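PDB 2P17: pirin-like protein from Geobacillus kaustophilus, which is of unknown function but binds one iron ion per subunit and belongs to the pirin family of proteins built from two cupin domains. Local coordinates for residues R5-V10 against T225-T230; S26-G31 against L40-D45; V167-M172 against L238-E243; L192-G197 against Q212-S217. All coordinates share one frame; numbering follows the deposited sequence.

Contact 1: residues R5-V10 against T225-T230; sequences RRIRRV and TELNVT
R5 carries this contact with two direct hydrogen bonds, one from its backbone and one from its side chain. Its amide N donates to E226 O at 2.8 Å, nearly along the C=O axis and almost straight, with 171° at the hydrogen. The side chain then leans toward T225: CG is anti to the carbonyl carbon and the chain is bent at chi2 (-139°), which brings NE to T225 OG1 at 2.9 Å. That oxygen lies at the edge of the guanidinium and in its plane, so the N-H aims straight at it. Having accepted from R5, the hydroxyl donates in turn to L184 O, a relay that suits a small threonine in a buried place. The rest of the buried guanidinium is met by neutral oxygens, NH2 bonding Y188 O and NH1 more weakly S217 O. One step along, water 1 continues the pairing, accepting from N228 N at 2.9 Å and donating to R5 O at 3.0 Å. Beside these polar bonds I7 and L227 cross at about a right angle, their CD1 methyls 4.0 Å apart, and L227 CD1 also reaches R5 CB. Branched aliphatic residues fit here, against F216 of strand 212-216, which touches both. The arrangement adds the chain's first strand, in parallel, to strand 224-231 of the C-terminal cupin domain, consistent with the bicupin architecture of pirins.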
loop_
_atom_site.group_PDB
_atom_site.type_symbol
_atom_site.label_atom_id
_atom_site.label_comp_id
_atom_site.label_asym_id
_atom_site.label_seq_id
_atom_site.Cartn_x
_atom_site.Cartn_y
_atom_site.Cartn_z
ATOM N N ARG A 5 -6.494 16.308 -8.018
ATOM C CA ARG A 5 -6.221 15.114 -8.803
ATOM C C ARG A 5 -7.501 14.469 -9.333
ATOM O O ARG A 5 -8.566 14.566 -8.704
ATOM C CB ARG A 5 -5.413 14.113 -7.985
ATOM C CG ARG A 5 -4.010 14.627 -7.656
ATOM C CD ARG A 5 -2.974 13.528 -7.793
ATOM N NE ARG A 5 -1.672 13.925 -7.256
ATOM C CZ ARG A 5 -0.541 13.253 -7.486
ATOM N NH1 ARG A 5 -0.536 12.159 -8.249
ATOM N NH2 ARG A 5 0.599 13.651 -6.944
ATOM N N ARG A 6 -7.354 13.802 -10.474
ATOM C CA ARG A 6 -8.410 13.051 -11.137
ATOM C C ARG A 6 -8.075 11.569 -11.028
ATOM O O ARG A 6 -6.917 11.197 -10.788
ATOM C CB ARG A 6 -8.485 13.446 -12.623
ATOM C CG ARG A 6 -9.089 14.812 -12.893
ATOM C CD ARG A 6 -8.781 15.274 -14.308
ATOM N NE ARG A 6 -7.417 15.785 -14.418
ATOM C CZ ARG A 6 -6.405 15.144 -14.999
ATOM N NH1 ARG A 6 -6.592 13.955 -15.552
ATOM N NH2 ARG A 6 -5.203 15.705 -15.033
ATOM N N ILE A 7 -9.084 10.723 -11.206
ATOM C CA ILE A 7 -8.884 9.297 -11.360
ATOM C C ILE A 7 -8.705 8.989 -12.842
ATOM O O ILE A 7 -9.634 9.164 -13.648
ATOM C CB ILE A 7 -10.053 8.474 -10.754
ATOM C CG1 ILE A 7 -10.229 8.793 -9.254
ATOM C CG2 ILE A 7 -9.835 6.969 -11.013
ATOM C CD1 ILE A 7 -8.934 8.716 -8.420
ATOM N N ARG A 8 -7.503 8.557 -13.206
ATOM C CA ARG A 8 -7.177 8.341 -14.616
ATOM C C ARG A 8 -7.521 6.936 -15.105
ATOM O O ARG A 8 -7.610 6.705 -16.317
ATOM C CB ARG A 8 -5.715 8.668 -14.900
ATOM C CG ARG A 8 -4.726 7.797 -14.157
ATOM C CD ARG A 8 -3.275 8.107 -14.528
ATOM N NE ARG A 8 -2.399 7.201 -13.801
ATOM C CZ ARG A 8 -2.051 5.991 -14.226
ATOM N NH1 ARG A 8 -2.467 5.563 -15.413
ATOM N NH2 ARG A 8 -1.278 5.216 -13.477
ATOM N N ARG A 9 -7.722 6.006 -14.173
ATOM C CA ARG A 9 -8.056 4.633 -14.529
ATOM C C ARG A 9 -8.642 3.896 -13.340
ATOM O O ARG A 9 -8.217 4.114 -12.203
ATOM C CB ARG A 9 -6.809 3.903 -15.032
ATOM C CG ARG A 9 -7.057 2.472 -15.471
ATOM C CD ARG A 9 -5.962 1.951 -16.380
ATOM N NE ARG A 9 -4.659 1.893 -15.720
ATOM C CZ ARG A 9 -4.253 0.912 -14.919
ATOM N NH1 ARG A 9 -5.045 -0.117 -14.624
ATOM N NH2 ARG A 9 -3.036 0.959 -14.396
ATOM N N VAL A 10 -9.617 3.024 -13.597
ATOM C CA VAL A 10 -10.237 2.213 -12.552
ATOM C C VAL A 10 -10.048 0.729 -12.869
ATOM O O VAL A 10 -10.620 0.222 -13.842
ATOM C CB VAL A 10 -11.754 2.501 -12.410
ATOM C CG1 VAL A 10 -12.377 1.621 -11.320
ATOM C CG2 VAL A 10 -12.010 3.987 -12.157
ATOM N N THR A 225 -0.986 19.258 -4.588
ATOM C CA THR A 225 -2.184 18.616 -5.123
ATOM C C THR A 225 -2.989 17.950 -4.016
ATOM O O THR A 225 -2.478 17.705 -2.924
ATOM C CB THR A 225 -1.880 17.546 -6.215
ATOM O OG1 THR A 225 -1.345 16.354 -5.616
ATOM C CG2 THR A 225 -0.923 18.082 -7.305
ATOM N N GLU A 226 -4.258 17.686 -4.309
ATOM C CA GLU A 226 -5.157 17.043 -3.358
ATOM C C GLU A 226 -6.011 16.000 -4.055
ATOM O O GLU A 226 -6.332 16.135 -5.242
ATOM C CB GLU A 226 -6.052 18.088 -2.682
ATOM C CG GLU A 226 -5.324 18.879 -1.592
ATOM C CD GLU A 226 -6.136 20.021 -0.998
ATOM O OE1 GLU A 226 -7.237 20.305 -1.499
ATOM O OE2 GLU A 226 -5.631 20.651 -0.044
ATOM N N LEU A 227 -6.344 14.943 -3.316
ATOM C CA LEU A 227 -7.346 13.989 -3.761
ATOM C C LEU A 227 -8.535 13.971 -2.817
ATOM O O LEU A 227 -8.391 13.698 -1.615
ATOM C CB LEU A 227 -6.774 12.585 -3.870
ATOM C CG LEU A 227 -7.859 11.638 -4.393
ATOM C CD1 LEU A 227 -7.807 11.578 -5.906
ATOM C CD2 LEU A 227 -7.724 10.263 -3.803
ATOM N N ASN A 228 -9.703 14.259 -3.380
ATOM C CA ASN A 228 -10.960 14.247 -2.648
ATOM C C ASN A 228 -11.588 12.857 -2.638
ATOM O O ASN A 228 -11.595 12.163 -3.652
ATOM C CB ASN A 228 -11.946 15.257 -3.260
ATOM C CG ASN A 228 -11.482 16.696 -3.126
ATOM O OD1 ASN A 228 -10.640 17.019 -2.288
ATOM N ND2 ASN A 228 -12.037 17.570 -3.956
ATOM N N VAL A 229 -12.092 12.460 -1.474
ATOM C CA VAL A 229 -12.742 11.172 -1.280
ATOM C C VAL A 229 -14.065 11.405 -0.560
ATOM O O VAL A 229 -14.076 12.002 0.515
ATOM C CB VAL A 229 -11.879 10.245 -0.371
ATOM C CG1 VAL A 229 -12.634 8.973 -0.004
ATOM C CG2 VAL A 229 -10.558 9.895 -1.059
ATOM N N THR A 230 -15.172 10.948 -1.149
ATOM C CA THR A 230 -16.481 11.022 -0.473
ATOM C C THR A 230 -17.077 9.625 -0.355
ATOM O O THR A 230 -17.286 8.966 -1.365
ATOM C CB THR A 230 -17.472 11.947 -1.224
ATOM O OG1 THR A 230 -16.888 13.248 -1.373
ATOM C CG2 THR A 230 -18.779 12.064 -0.453
HETATM O O HOH W 1 -9.520 15.448 -6.050
#

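Contact 2: residues S26-G31 against L40-D45; sequences SVLEPG and LLLMED
V27 CG1 stands anti to the backbone N (chi1 -171°), as does CG of L42 (chi1 177°), and the two side chains therefore lie side by side, pointing the same way, with V27 CG1 3.7 Å from L42 CD2. L28 has CG anti to its carbonyl carbon instead and crosses L42 obliquely, the CB atoms of L28 and L42 being 4.0 Å apart. Both residues can face the one leucine because V27 takes a near-helical backbone conformation (psi -52°): this is a classic beta bulge, at which the chain turns a corner out of strand 22-26. Two donors grip L42 O, V27 N at 2.9 Å nearly along the C=O axis and L28 N at 3.1 Å on a lone pair. L42 N returns a bond to a lone pair of L28 O. Beyond L28 the chains part and waters fill in: water 2 donates to E29 O at 2.7 Å and to L40 O at 2.8 Å, while water 3 accepts from G31 N and donates to the same L40 O. G31, with positive phi, suits the turn, and P30 lays CB against L41 CD2. The aliphatic V27, L28 and L42 pack on Y193 and F191 of the C-terminal domain. L41 instead has its side chain about 9 Å from the bound iron, and buried E44 hydrogen-bonds H110 through OE2.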
loop_
_atom_site.group_PDB
_atom_site.type_symbol
_atom_site.label_atom_id
_atom_site.label_comp_id
_atom_site.label_asym_id
_atom_site.label_seq_id
_atom_site.Cartn_x
_atom_site.Cartn_y
_atom_site.Cartn_z
ATOM N N SER A 26 -3.907 -9.708 -9.114
ATOM C CA SER A 26 -2.963 -8.646 -9.463
ATOM C C SER A 26 -3.663 -7.297 -9.415
ATOM O O SER A 26 -4.672 -7.085 -10.097
ATOM C CB SER A 26 -2.325 -8.878 -10.840
ATOM O OG SER A 26 -1.147 -9.664 -10.709
ATOM N N VAL A 27 -3.153 -6.411 -8.565
ATOM C CA VAL A 27 -3.698 -5.061 -8.441
ATOM C C VAL A 27 -2.883 -4.121 -9.333
ATOM O O VAL A 27 -3.427 -3.378 -10.157
ATOM C CB VAL A 27 -3.737 -4.590 -6.965
ATOM C CG1 VAL A 27 -4.499 -3.274 -6.839
ATOM C CG2 VAL A 27 -4.368 -5.665 -6.049
ATOM N N LEU A 28 -1.568 -4.172 -9.155
ATOM C CA LEU A 28 -0.624 -3.577 -10.080
ATOM C C LEU A 28 0.164 -4.740 -10.648
ATOM O O LEU A 28 0.879 -5.435 -9.903
ATOM C CB LEU A 28 0.328 -2.606 -9.356
ATOM C CG LEU A 28 -0.094 -1.141 -9.204
ATOM C CD1 LEU A 28 -1.345 -0.990 -8.352
ATOM C CD2 LEU A 28 1.063 -0.317 -8.621
ATOM N N GLU A 29 0.017 -4.961 -11.950
ATOM C CA GLU A 29 0.709 -6.049 -12.625
ATOM C C GLU A 29 2.201 -5.745 -12.710
ATOM O O GLU A 29 2.582 -4.570 -12.784
ATOM C CB GLU A 29 0.123 -6.260 -14.027
ATOM C CG GLU A 29 0.616 -5.275 -15.101
ATOM C CD GLU A 29 -0.058 -3.908 -15.056
ATOM O OE1 GLU A 29 -0.913 -3.669 -14.175
ATOM O OE2 GLU A 29 0.271 -3.066 -15.928
ATOM N N PRO A 30 3.050 -6.791 -12.684
ATOM C CA PRO A 30 4.488 -6.578 -12.854
ATOM C C PRO A 30 4.839 -6.195 -14.293
ATOM O O PRO A 30 4.010 -6.356 -15.191
ATOM C CB PRO A 30 5.091 -7.943 -12.504
ATOM C CG PRO A 30 4.011 -8.921 -12.818
ATOM C CD PRO A 30 2.719 -8.218 -12.487
ATOM N N GLY A 31 6.052 -5.676 -14.487
ATOM C CA GLY A 31 6.556 -5.344 -15.822
ATOM C C GLY A 31 6.053 -4.038 -16.406
ATOM O O GLY A 31 6.158 -3.813 -17.617
ATOM N N LEU A 40 6.442 -1.384 -8.021
ATOM C CA LEU A 40 6.769 -2.405 -9.016
ATOM C C LEU A 40 5.645 -3.401 -9.208
ATOM O O LEU A 40 5.488 -3.965 -10.292
ATOM C CB LEU A 40 8.069 -3.120 -8.643
ATOM C CG LEU A 40 9.319 -2.253 -8.664
ATOM C CD1 LEU A 40 10.445 -2.966 -7.938
ATOM C CD2 LEU A 40 9.730 -1.864 -10.093
ATOM N N LEU A 41 4.872 -3.617 -8.150
ATOM C CA LEU A 41 3.710 -4.493 -8.210
ATOM C C LEU A 41 2.924 -4.397 -6.911
ATOM O O LEU A 41 3.435 -3.931 -5.889
ATOM C CB LEU A 41 4.088 -5.948 -8.530
ATOM C CG LEU A 41 4.915 -6.762 -7.544
ATOM C CD1 LEU A 41 4.060 -7.340 -6.418
ATOM C CD2 LEU A 41 5.626 -7.908 -8.282
ATOM N N LEU A 42 1.666 -4.814 -6.975
ATOM C CA LEU A 42 0.845 -4.945 -5.778
ATOM C C LEU A 42 -0.016 -6.176 -5.986
ATOM O O LEU A 42 -0.774 -6.239 -6.956
ATOM C CB LEU A 42 -0.040 -3.715 -5.563
ATOM C CG LEU A 42 -0.999 -3.802 -4.364
ATOM C CD1 LEU A 42 -0.279 -4.006 -3.026
ATOM C CD2 LEU A 42 -1.857 -2.547 -4.306
HETATM N N MSE A 43 0.132 -7.138 -5.085
HETATM C CA MSE A 43 -0.548 -8.424 -5.189
HETATM C C MSE A 43 -1.454 -8.645 -3.987
HETATM O O MSE A 43 -1.056 -8.378 -2.847
HETATM C CB MSE A 43 0.497 -9.529 -5.245
HETATM C CG MSE A 43 -0.061 -10.912 -5.409
HETATM SE SE MSE A 43 1.353 -12.099 -5.943
HETATM C CE MSE A 43 1.846 -11.225 -7.607
ATOM N N GLU A 44 -2.663 -9.138 -4.254
ATOM C CA GLU A 44 -3.594 -9.552 -3.218
ATOM C C GLU A 44 -3.503 -11.058 -3.078
ATOM O O GLU A 44 -3.537 -11.775 -4.076
ATOM C CB GLU A 44 -5.024 -9.147 -3.578
ATOM C CG GLU A 44 -6.068 -9.600 -2.558
ATOM C CD GLU A 44 -7.500 -9.506 -3.072
ATOM O OE1 GLU A 44 -7.738 -9.674 -4.293
ATOM O OE2 GLU A 44 -8.397 -9.280 -2.238
ATOM N N ASP A 45 -3.372 -11.532 -1.841
ATOM C CA ASP A 45 -3.270 -12.970 -1.580
ATOM C C ASP A 45 -4.217 -13.390 -0.478
ATOM O O ASP A 45 -4.388 -12.680 0.515
ATOM C CB ASP A 45 -1.844 -13.350 -1.188
ATOM C CG ASP A 45 -0.870 -13.193 -2.333
ATOM O OD1 ASP A 45 -0.840 -14.078 -3.213
ATOM O OD2 ASP A 45 -0.131 -12.189 -2.346
HETATM O O HOH W 2 4.733 -3.010 -12.803
HETATM O O HOH W 3 7.625 -4.961 -12.069
#

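Contact 3: residues V167-M172 against L238-E243; sequences VTMVEM and LLYAGE
M169 and Y240 lie side by side across the strand pair, pointing the same way. M169, present as selenomethionine, is fully extended, CG anti to the backbone N, so its selenium runs along the tyrosine and CE reaches Y240 CE1 at 3.7 Å. SE sits 4.9 Å from the ring centroid, 58° off the ring normal, an oblique Met-aromatic contact that the long, flexible chain of a methionine can make. The ring of Y240 also meets F191 and touches L112 and L114 of the N-terminal domain. An alanine in place of Y240 would take away the ring beside M169 and would probably loosen the packing against F191, L112 and L114 where the two domains meet. On the same face E171 and L238 cross obliquely, E171 CB 3.7 Å from L238 CD2, and the buried carboxylate is held by R148, R236 and Y65. On the other face V170 and L239 run alongside each other, CG2 of V170 3.7 Å from CB of L239, while M172 crosses obliquely to put its CE 3.9 Å from L239 CD1. T168 and A241 share this face, and their mutual backbone bonds include T168 N to A241 O at 2.7 Å. At the strand end the CA atoms of V167 and G242 approach to 4.2 Å, and a CB on the glycine would crowd V167 CG2. The strands run at 173°, a regular antiparallel pair typical of the cupin beta-sandwich, whose M169-Y240 face abuts the N-terminal domain.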
loop_
_atom_site.group_PDB
_atom_site.type_symbol
_atom_site.label_atom_id
_atom_site.label_comp_id
_atom_site.label_asym_id
_atom_site.label_seq_id
_atom_site.Cartn_x
_atom_site.Cartn_y
_atom_site.Cartn_z
ATOM N N VAL A 167 7.409 7.500 0.484
ATOM C CA VAL A 167 6.123 6.875 0.188
ATOM C C VAL A 167 5.102 7.328 1.221
ATOM O O VAL A 167 5.340 7.257 2.434
ATOM C CB VAL A 167 6.218 5.326 0.199
ATOM C CG1 VAL A 167 4.836 4.658 0.045
ATOM C CG2 VAL A 167 7.154 4.841 -0.898
ATOM N N THR A 168 3.962 7.796 0.743
ATOM C CA THR A 168 2.820 8.056 1.604
ATOM C C THR A 168 1.862 6.882 1.504
ATOM O O THR A 168 1.438 6.514 0.407
ATOM C CB THR A 168 2.151 9.374 1.231
ATOM O OG1 THR A 168 2.996 10.449 1.672
ATOM C CG2 THR A 168 0.757 9.502 1.861
HETATM N N MSE A 169 1.570 6.276 2.647
HETATM C CA MSE A 169 0.654 5.149 2.722
HETATM C C MSE A 169 -0.294 5.414 3.868
HETATM O O MSE A 169 0.133 5.551 5.016
HETATM C CB MSE A 169 1.396 3.833 2.952
HETATM C CG MSE A 169 0.453 2.641 3.066
HETATM SE SE MSE A 169 1.487 1.034 3.441
HETATM C CE MSE A 169 0.016 -0.237 3.569
ATOM N N VAL A 170 -1.573 5.551 3.529
ATOM C CA VAL A 170 -2.581 5.866 4.517
ATOM C C VAL A 170 -3.778 4.943 4.405
ATOM O O VAL A 170 -4.152 4.514 3.307
ATOM C CB VAL A 170 -3.068 7.341 4.432
ATOM C CG1 VAL A 170 -1.916 8.344 4.665
ATOM C CG2 VAL A 170 -3.788 7.634 3.125
ATOM N N GLU A 171 -4.355 4.618 5.549
ATOM C CA GLU A 171 -5.601 3.874 5.594
ATOM C C GLU A 171 -6.737 4.813 5.987
ATOM O O GLU A 171 -6.673 5.464 7.033
ATOM C CB GLU A 171 -5.480 2.731 6.588
ATOM C CG GLU A 171 -6.731 1.870 6.696
ATOM C CD GLU A 171 -6.584 0.824 7.758
ATOM O OE1 GLU A 171 -5.869 1.102 8.739
ATOM O OE2 GLU A 171 -7.195 -0.253 7.617
HETATM N N MSE A 172 -7.766 4.874 5.149
HETATM C CA MSE A 172 -8.924 5.718 5.428
HETATM C C MSE A 172 -10.126 4.876 5.759
HETATM O O MSE A 172 -10.425 3.912 5.051
HETATM C CB MSE A 172 -9.269 6.590 4.230
HETATM C CG MSE A 172 -8.158 7.466 3.772
HETATM SE SE MSE A 172 -8.876 8.679 2.461
HETATM C CE MSE A 172 -7.281 9.111 1.687
ATOM N N LEU A 238 -6.944 1.811 1.204
ATOM C CA LEU A 238 -5.525 2.129 1.340
ATOM C C LEU A 238 -5.095 3.003 0.178
ATOM O O LEU A 238 -5.368 2.686 -0.968
ATOM C CB LEU A 238 -4.691 0.845 1.372
ATOM C CG LEU A 238 -4.881 -0.051 2.597
ATOM C CD1 LEU A 238 -4.305 -1.421 2.300
ATOM C CD2 LEU A 238 -4.251 0.562 3.829
ATOM N N LEU A 239 -4.421 4.105 0.485
ATOM C CA LEU A 239 -3.864 4.990 -0.534
ATOM C C LEU A 239 -2.347 4.887 -0.488
ATOM O O LEU A 239 -1.739 5.001 0.588
ATOM C CB LEU A 239 -4.307 6.442 -0.295
ATOM C CG LEU A 239 -3.893 7.537 -1.285
ATOM C CD1 LEU A 239 -4.925 8.652 -1.328
ATOM C CD2 LEU A 239 -2.514 8.113 -0.928
ATOM N N TYR A 240 -1.743 4.690 -1.660
ATOM C CA TYR A 240 -0.296 4.565 -1.792
ATOM C C TYR A 240 0.170 5.592 -2.802
ATOM O O TYR A 240 -0.360 5.642 -3.907
ATOM C CB TYR A 240 0.078 3.209 -2.366
ATOM C CG TYR A 240 -0.335 1.973 -1.605
ATOM C CD1 TYR A 240 0.551 1.353 -0.724
ATOM C CD2 TYR A 240 -1.580 1.374 -1.818
ATOM C CE1 TYR A 240 0.198 0.154 -0.067
ATOM C CE2 TYR A 240 -1.934 0.185 -1.166
ATOM C CZ TYR A 240 -1.038 -0.410 -0.291
ATOM O OH TYR A 240 -1.390 -1.588 0.337
ATOM N N ALA A 241 1.171 6.403 -2.453
ATOM C CA ALA A 241 1.729 7.343 -3.416
ATOM C C ALA A 241 3.179 7.553 -3.083
ATOM O O ALA A 241 3.538 7.595 -1.912
ATOM C CB ALA A 241 0.973 8.657 -3.375
ATOM N N GLY A 242 4.029 7.666 -4.093
ATOM C CA GLY A 242 5.443 7.790 -3.816
ATOM C C GLY A 242 6.178 8.640 -4.823
ATOM O O GLY A 242 5.660 8.947 -5.898
ATOM N N GLU A 243 7.405 8.983 -4.477
ATOM C CA GLU A 243 8.246 9.772 -5.357
ATOM C C GLU A 243 8.879 8.861 -6.407
ATOM O O GLU A 243 9.613 7.944 -6.050
ATOM C CB GLU A 243 9.337 10.420 -4.530
ATOM C CG GLU A 243 10.334 11.212 -5.332
ATOM C CD GLU A 243 11.250 11.986 -4.425
ATOM O OE1 GLU A 243 12.247 11.400 -3.970
ATOM O OE2 GLU A 243 10.963 13.182 -4.171
#

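Contact 4: residues L192-G197 against Q212-S217; sequences LYILEG and QALFFS
The ring of F216 takes L192 at its edge and in its plane: L192 CD2 lies 3.9 Å from F216 CE1, and the two side chains cross at about a right angle. The ring of Y193 hangs beside the other strand, its CD1 3.4 Å from Q212 O and 4.2 Å from A213 CB. F215 turns away from strand 192-196, its ring in a cation-pi contact with R9 and close to the ring of Y36, their planes inclined by about 25°. With CG in the crowded position between backbone N and carbonyl carbon (chi1 59°), L192 sends CD2 to F216 and CD1 to L214 CB, 4.0 Å away. An alanine at L192 would probably leave F216 and L214 poorly packed, since both branches of the leucine are used. L214 CD1 also meets I194 CD1 obliquely, and F201 covers this leucine-isoleucine cluster. A213 suits its place by being small: its CA comes within 4.3 Å of Y193 CA, and V27 packs on the pair. Across the backbone L192 and L214 exchange both bonds, L214 N to L192 O at 2.8 Å, and I194 N adds one to Q212 O. The polar end of Q212 bonds K209 N and T12 OG1. These strands, antiparallel at 156°, form part of a twisted sheet in the C-terminal cupin domain, as in the jelly-roll fold of that superfamily.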
loop_
_atom_site.group_PDB
_atom_site.type_symbol
_atom_site.label_atom_id
_atom_site.label_comp_id
_atom_site.label_asym_id
_atom_site.label_seq_id
_atom_site.Cartn_x
_atom_site.Cartn_y
_atom_site.Cartn_z
ATOM N N LEU A 192 -5.196 4.270 -5.151
ATOM C CA LEU A 192 -5.775 3.710 -3.929
ATOM C C LEU A 192 -6.454 2.388 -4.230
ATOM O O LEU A 192 -6.814 2.125 -5.376
ATOM C CB LEU A 192 -6.720 4.711 -3.215
ATOM C CG LEU A 192 -7.924 5.240 -3.997
ATOM C CD1 LEU A 192 -9.086 4.242 -4.026
ATOM C CD2 LEU A 192 -8.386 6.574 -3.417
ATOM N N TYR A 193 -6.602 1.555 -3.210
ATOM C CA TYR A 193 -7.296 0.289 -3.359
ATOM C C TYR A 193 -8.377 0.211 -2.300
ATOM O O TYR A 193 -8.115 0.467 -1.122
ATOM C CB TYR A 193 -6.316 -0.893 -3.232
ATOM C CG TYR A 193 -7.018 -2.219 -3.315
ATOM C CD1 TYR A 193 -7.481 -2.697 -4.531
ATOM C CD2 TYR A 193 -7.261 -2.974 -2.161
ATOM C CE1 TYR A 193 -8.145 -3.911 -4.608
ATOM C CE2 TYR A 193 -7.944 -4.189 -2.224
ATOM C CZ TYR A 193 -8.369 -4.646 -3.462
ATOM O OH TYR A 193 -9.046 -5.849 -3.560
ATOM N N ILE A 194 -9.601 -0.136 -2.711
ATOM C CA ILE A 194 -10.732 -0.097 -1.809
ATOM C C ILE A 194 -10.971 -1.471 -1.190
ATOM O O ILE A 194 -11.190 -2.451 -1.901
ATOM C CB ILE A 194 -12.013 0.419 -2.517
ATOM C CG1 ILE A 194 -11.749 1.808 -3.095
ATOM C CG2 ILE A 194 -13.162 0.486 -1.524
ATOM C CD1 ILE A 194 -12.847 2.322 -4.014
ATOM N N LEU A 195 -10.932 -1.516 0.141
ATOM C CA LEU A 195 -11.142 -2.753 0.886
ATOM C C LEU A 195 -12.621 -3.049 1.134
ATOM O O LEU A 195 -13.040 -4.218 1.122
ATOM C CB LEU A 195 -10.415 -2.683 2.237
ATOM C CG LEU A 195 -8.894 -2.533 2.157
ATOM C CD1 LEU A 195 -8.325 -2.117 3.511
ATOM C CD2 LEU A 195 -8.275 -3.818 1.662
ATOM N N GLU A 196 -13.395 -1.998 1.385
ATOM C CA GLU A 196 -14.787 -2.137 1.853
ATOM C C GLU A 196 -15.567 -0.921 1.387
ATOM O O GLU A 196 -15.061 0.203 1.432
ATOM C CB GLU A 196 -14.820 -2.214 3.386
ATOM C CG GLU A 196 -16.150 -2.640 4.011
ATOM C CD GLU A 196 -16.180 -2.380 5.525
ATOM O OE1 GLU A 196 -15.101 -2.151 6.129
ATOM O OE2 GLU A 196 -17.285 -2.395 6.109
ATOM N N GLY A 197 -16.800 -1.139 0.952
ATOM C CA GLY A 197 -17.693 -0.036 0.632
ATOM C C GLY A 197 -17.478 0.592 -0.730
ATOM O O GLY A 197 -16.985 -0.039 -1.669
ATOM N N GLN A 212 -11.544 -2.593 -6.175
ATOM C CA GLN A 212 -11.022 -1.762 -7.263
ATOM C C GLN A 212 -9.831 -0.935 -6.832
ATOM O O GLN A 212 -9.769 -0.460 -5.685
ATOM C CB GLN A 212 -12.106 -0.838 -7.818
ATOM C CG GLN A 212 -13.323 -1.603 -8.335
ATOM C CD GLN A 212 -14.261 -0.710 -9.093
ATOM O OE1 GLN A 212 -14.697 0.325 -8.582
ATOM N NE2 GLN A 212 -14.583 -1.098 -10.327
ATOM N N ALA A 213 -8.899 -0.775 -7.770
ATOM C CA ALA A 213 -7.794 0.176 -7.637
ATOM C C ALA A 213 -8.055 1.375 -8.528
ATOM O O ALA A 213 -8.389 1.216 -9.710
ATOM C CB ALA A 213 -6.476 -0.479 -8.001
ATOM N N LEU A 214 -7.907 2.572 -7.960
ATOM C CA LEU A 214 -8.159 3.830 -8.676
ATOM C C LEU A 214 -6.853 4.581 -8.764
ATOM O O LEU A 214 -6.256 4.879 -7.738
ATOM C CB LEU A 214 -9.229 4.661 -7.959
ATOM C CG LEU A 214 -10.690 4.265 -8.209
ATOM C CD1 LEU A 214 -11.034 2.914 -7.589
ATOM C CD2 LEU A 214 -11.602 5.328 -7.628
ATOM N N PHE A 215 -6.402 4.844 -9.992
ATOM C CA PHE A 215 -5.086 5.443 -10.223
ATOM C C PHE A 215 -5.212 6.935 -10.417
ATOM O O PHE A 215 -6.173 7.400 -11.034
ATOM C CB PHE A 215 -4.426 4.803 -11.441
ATOM C CG PHE A 215 -4.119 3.358 -11.240
ATOM C CD1 PHE A 215 -2.871 2.955 -10.764
ATOM C CD2 PHE A 215 -5.098 2.388 -11.461
ATOM C CE1 PHE A 215 -2.597 1.609 -10.541
ATOM C CE2 PHE A 215 -4.837 1.049 -11.239
ATOM C CZ PHE A 215 -3.588 0.654 -10.788
ATOM N N PHE A 216 -4.222 7.686 -9.928
ATOM C CA PHE A 216 -4.298 9.142 -9.906
ATOM C C PHE A 216 -3.607 9.770 -11.119
ATOM O O PHE A 216 -2.594 9.274 -11.590
ATOM C CB PHE A 216 -3.662 9.739 -8.629
ATOM C CG PHE A 216 -4.115 9.101 -7.338
ATOM C CD1 PHE A 216 -5.397 8.557 -7.206
ATOM C CD2 PHE A 216 -3.262 9.088 -6.226
ATOM C CE1 PHE A 216 -5.795 7.968 -6.009
ATOM C CE2 PHE A 216 -3.662 8.508 -5.019
ATOM C CZ PHE A 216 -4.936 7.954 -4.908
ATOM N N SER A 217 -4.161 10.895 -11.571
ATOM C CA SER A 217 -3.493 11.753 -12.538
ATOM C C SER A 217 -2.123 12.176 -12.041
ATOM O O SER A 217 -1.889 12.270 -10.846
ATOM C CB SER A 217 -4.339 13.008 -12.806
ATOM O OG SER A 217 -4.720 13.625 -11.586
#

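Contacts 1, 3 and 4 build the C-terminal cupin domain, their centres 10 to 13 Å apart, whereas contact 2 lies in the N-terminal domain, on the side that faces it. Strand 3-19 of contact 1 pairs with strand 212-216 of contact 4, and strand 189-196 of contact 4 pairs with strand 235-242 of contact 3. Contact 4 falls within the chain span enclosed by contact 3, contact 2 precedes both, and contact 1 joins the chain's beginning to its C-terminal domain. The centres of contacts 2 and 4 are 13 Å apart, yet V27 and L28 touch A213 and F215, so the iron-binding domain and its partner are in direct side-chain contact there.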